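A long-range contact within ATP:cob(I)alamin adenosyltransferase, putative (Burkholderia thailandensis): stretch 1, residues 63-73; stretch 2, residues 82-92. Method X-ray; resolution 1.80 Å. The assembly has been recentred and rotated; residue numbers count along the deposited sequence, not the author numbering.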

# COMPACT_ATOMS: atom_id res chain seq x y z
N SER B 63 2.65 -11.81 -14.73
CA SER B 63 4.04 -12.19 -14.51
C SER B 63 4.94 -11.33 -15.39
O SER B 63 6.00 -10.86 -14.96
N ALA B 64 4.52 -11.12 -16.63
CA ALA B 64 5.28 -10.31 -17.58
C ALA B 64 5.33 -8.87 -17.09
O ALA B 64 6.34 -8.18 -17.26
N ILE B 65 4.23 -8.41 -16.49
CA ILE B 65 4.16 -7.05 -15.99
C ILE B 65 5.16 -6.82 -14.87
O ILE B 65 5.72 -5.73 -14.76
N GLN B 66 5.40 -7.83 -14.04
CA GLN B 66 6.37 -7.69 -12.95
C GLN B 66 7.75 -7.38 -13.53
O GLN B 66 8.52 -6.61 -12.96
N HIS B 67 8.05 -8.00 -14.67
CA HIS B 67 9.33 -7.79 -15.34
C HIS B 67 9.37 -6.36 -15.87
O HIS B 67 10.40 -5.69 -15.77
N ASP B 68 8.25 -5.89 -16.42
CA ASP B 68 8.16 -4.53 -16.95
C ASP B 68 8.40 -3.53 -15.82
O ASP B 68 9.11 -2.54 -15.98
N LEU B 69 7.77 -3.79 -14.68
CA LEU B 69 7.88 -2.91 -13.52
C LEU B 69 9.30 -2.90 -12.97
O LEU B 69 9.76 -1.89 -12.44
N PHE B 70 9.99 -4.03 -13.07
CA PHE B 70 11.36 -4.10 -12.61
C PHE B 70 12.19 -3.17 -13.49
O PHE B 70 13.05 -2.43 -13.00
N ASP B 71 11.94 -3.20 -14.79
CA ASP B 71 12.67 -2.35 -15.72
C ASP B 71 12.30 -0.88 -15.57
O ASP B 71 13.15 0.00 -15.70
N LEU B 72 11.03 -0.61 -15.29
CA LEU B 72 10.57 0.76 -15.12
C LEU B 72 11.29 1.35 -13.91
O LEU B 72 11.75 2.49 -13.95
N GLY B 73 11.39 0.56 -12.85
CA GLY B 73 12.08 1.01 -11.65
C GLY B 73 13.55 1.23 -11.95
O GLY B 73 14.16 2.18 -11.46
N ALA B 82 16.53 4.56 -20.55
CA ALA B 82 15.23 4.31 -21.16
C ALA B 82 15.00 2.82 -21.35
O ALA B 82 15.48 2.23 -22.32
N ALA B 83 14.26 2.21 -20.43
CA ALA B 83 13.96 0.79 -20.51
C ALA B 83 12.55 0.54 -21.02
O ALA B 83 12.27 -0.49 -21.62
N ILE B 84 11.65 1.49 -20.77
CA ILE B 84 10.26 1.36 -21.21
C ILE B 84 10.11 1.97 -22.60
O ILE B 84 10.39 3.15 -22.81
N THR B 85 9.64 1.16 -23.55
CA THR B 85 9.46 1.59 -24.94
C THR B 85 8.02 1.48 -25.43
O THR B 85 7.13 1.07 -24.69
N ASP B 86 7.80 1.83 -26.69
CA ASP B 86 6.47 1.73 -27.27
C ASP B 86 6.00 0.28 -27.23
O ASP B 86 4.81 0.01 -27.11
N ALA B 87 6.96 -0.63 -27.32
CA ALA B 87 6.65 -2.06 -27.29
C ALA B 87 5.92 -2.40 -25.99
O ALA B 87 4.96 -3.17 -25.99
N HIS B 88 6.40 -1.83 -24.89
CA HIS B 88 5.79 -2.06 -23.58
C HIS B 88 4.37 -1.51 -23.55
O HIS B 88 3.45 -2.18 -23.08
N LEU B 89 4.20 -0.30 -24.04
CA LEU B 89 2.89 0.34 -24.07
C LEU B 89 1.94 -0.39 -25.02
O LEU B 89 0.74 -0.49 -24.74
N ALA B 90 2.47 -0.88 -26.13
CA ALA B 90 1.66 -1.59 -27.11
C ALA B 90 1.12 -2.88 -26.51
O ALA B 90 -0.03 -3.24 -26.73
N ARG B 91 1.96 -3.57 -25.74
CA ARG B 91 1.55 -4.81 -25.13
C ARG B 91 0.42 -4.60 -24.12
O ARG B 91 -0.51 -5.40 -24.04
N LEU B 92 0.50 -3.52 -23.35
CA LEU B 92 -0.54 -3.22 -22.38
C LEU B 92 -1.83 -2.90 -23.13
O LEU B 92 -2.90 -3.38 -22.77

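Residues 63-73 form one continuous helical segment, while the second stretch enters as loop and becomes a helix at Asp-86. The two helices run roughly antiparallel, with 148° between their N-to-C directions, and their axes come no closer than 11.9 Å. At that spacing side chains must reach across to make contact. The backbones draw nearer where the loop passes the first helix: the CA atoms of Asp-71 and Ala-83 lie 5.9 Å apart, and Ala-83 and Ile-84 meet the first helix there.

The charged centre of the contact is Asp-68. Its CA-to-CB bond points sideways, but with chi1 in the m well the carboxylate comes nearer to the second stretch. There it meets Arg-91, whose CA-to-CB bond points toward the first helix and whose long chain (t, t, p, with chi4 at 168°) carries the guanidinium across the space between the helices. The salt bridge brings Asp-68 OD1 within 2.7 Å of Arg-91 NH2, and a weak hydrogen bond runs from Arg-91 NH2 to Asp-68 OD2 at 3.2 Å. The carboxylate oxygen OD1 lies at the guanidinium edge, near its plane, where the N-H groups point. The flat face is left for an apolar neighbour, and Ala-64 takes that place over one face, its CB 3.9 Å from Arg-91 NH1; a methyl group suits a surface that offers no hydrogen bonds.

His-88 adds a second donor to the same acid. Its CB points toward the first helix, and chi1 near -68° (m) with chi2 near -78° sets the ring edge against the carboxylate. His-88 ND1 donates a weak hydrogen bond to Asp-68 OD1, 3.4 Å long. The other ring nitrogen faces back to its own stretch, with His-88 NE2 3.1 Å from Ala-83 O.

Water 1 ties this polar group together. It donates to Asp-68 OD2 at 2.7 Å and to His-88 O at 2.9 Å, and accepts from Arg-91 NE at 2.8 Å. It thus links both charged side chains to the backbone of the second helix.

Apolar packing flanks the polar centre. Ile-84, buried and pointing toward the first helix, adopts m, m, and its CD1 approaches Asp-68 O at 3.7 Å and Leu-72 CB at 3.9 Å. Leu-72 (t, t), its CA-to-CB bond sideways, also places its CG 4.0 Å from Ile-84 CG1. Ala-83 directs its methyl toward the helix, placing CB 3.6 Å from Asp-71 O and 3.9 Å from Asp-71 CB; its short side chain suits this close approach. Asp-71 (chi1 m) also points toward the second stretch. On the N-terminal side of Asp-68, buried Ile-65 (m, t) meets Leu-92 (m, t) more loosely, with Ile-65 CG1 4.4 Å from Leu-92 CD2.

One interaction within the second stretch helps start its helix. Thr-85 occupies the N-cap with chi1 in the p well, and its OG1 accepts a weak capping bond from Ala-87 N at 3.2 Å, satisfying an amide that has no preceding helical carbonyl to pair with.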

# COMPACT_ATOMS: atom_id res chain seq x y z
CB SER B 63 4.26 -13.67 -14.82
OG SER B 63 3.54 -14.48 -13.91
CB ALA B 64 4.64 -10.37 -18.95
CB ILE B 65 2.72 -6.73 -15.52
CG1 ILE B 65 1.81 -6.61 -16.76
CG2 ILE B 65 2.69 -5.44 -14.70
CD1 ILE B 65 0.32 -6.58 -16.46
CB GLN B 66 6.45 -8.96 -12.11
CG GLN B 66 5.26 -9.19 -11.20
CD GLN B 66 5.60 -10.09 -10.02
OE1 GLN B 66 5.93 -11.26 -10.19
NE2 GLN B 66 5.53 -9.52 -8.81
CB HIS B 67 9.49 -8.79 -16.49
CG HIS B 67 9.61 -10.21 -16.03
ND1 HIS B 67 10.76 -10.71 -15.46
CD2 HIS B 67 8.72 -11.22 -16.04
CE1 HIS B 67 10.57 -11.97 -15.13
NE2 HIS B 67 9.34 -12.31 -15.47
CB ASP B 68 6.76 -4.24 -17.51
CG ASP B 68 6.46 -5.00 -18.79
OD1 ASP B 68 7.36 -5.64 -19.36
OD2 ASP B 68 5.29 -4.94 -19.22
CB LEU B 69 6.88 -3.33 -12.44
CG LEU B 69 5.42 -3.08 -12.84
CD1 LEU B 69 4.49 -3.49 -11.70
CD2 LEU B 69 5.22 -1.60 -13.18
CB PHE B 70 11.90 -5.52 -12.71
CG PHE B 70 13.31 -5.65 -12.20
CD1 PHE B 70 13.56 -5.73 -10.83
CD2 PHE B 70 14.38 -5.66 -13.08
CE1 PHE B 70 14.87 -5.80 -10.35
CE2 PHE B 70 15.69 -5.73 -12.61
CZ PHE B 70 15.93 -5.80 -11.24
CB ASP B 71 12.43 -2.79 -17.17
CG ASP B 71 13.08 -4.12 -17.48
OD1 ASP B 71 13.97 -4.55 -16.71
OD2 ASP B 71 12.73 -4.72 -18.51
CB LEU B 72 9.04 0.78 -14.92
CG LEU B 72 8.34 2.14 -15.08
CD1 LEU B 72 6.86 1.91 -15.35
CD2 LEU B 72 8.53 2.98 -13.84
CB ALA B 82 15.14 5.03 -22.49
CB ALA B 83 14.14 0.15 -19.14
CB ILE B 84 9.30 2.06 -20.23
CG1 ILE B 84 9.54 1.53 -18.82
CG2 ILE B 84 7.86 1.84 -20.66
CD1 ILE B 84 9.44 0.02 -18.70
CB THR B 85 10.33 0.74 -25.87
OG1 THR B 85 9.85 -0.61 -25.86
CG2 THR B 85 11.78 0.74 -25.40
CB ASP B 86 6.46 2.22 -28.73
CG ASP B 86 6.50 3.73 -28.84
OD1 ASP B 86 6.21 4.41 -27.84
OD2 ASP B 86 6.80 4.23 -29.95
CB ALA B 87 7.93 -2.87 -27.40
CB HIS B 88 6.62 -1.40 -22.48
CG HIS B 88 7.97 -2.02 -22.29
ND1 HIS B 88 8.15 -3.19 -21.60
CD2 HIS B 88 9.20 -1.63 -22.71
CE1 HIS B 88 9.44 -3.51 -21.60
NE2 HIS B 88 10.09 -2.57 -22.26
CB LEU B 89 3.03 1.80 -24.51
CG LEU B 89 3.96 2.68 -23.66
CD1 LEU B 89 3.99 4.08 -24.25
CD2 LEU B 89 3.46 2.71 -22.22
CB ALA B 90 2.48 -1.89 -28.36
CB ARG B 91 2.73 -5.52 -24.46
CG ARG B 91 2.36 -6.90 -23.97
CD ARG B 91 3.58 -7.75 -23.72
NE ARG B 91 4.43 -7.22 -22.66
CZ ARG B 91 5.43 -7.90 -22.11
NH1 ARG B 91 5.69 -9.13 -22.52
NH2 ARG B 91 6.15 -7.35 -21.13
CB LEU B 92 -0.15 -2.02 -21.50
CG LEU B 92 1.00 -2.17 -20.50
CD1 LEU B 92 1.08 -0.90 -19.67
CD2 LEU B 92 0.79 -3.38 -19.60
O HOH W 1 4.22 -4.64 -21.68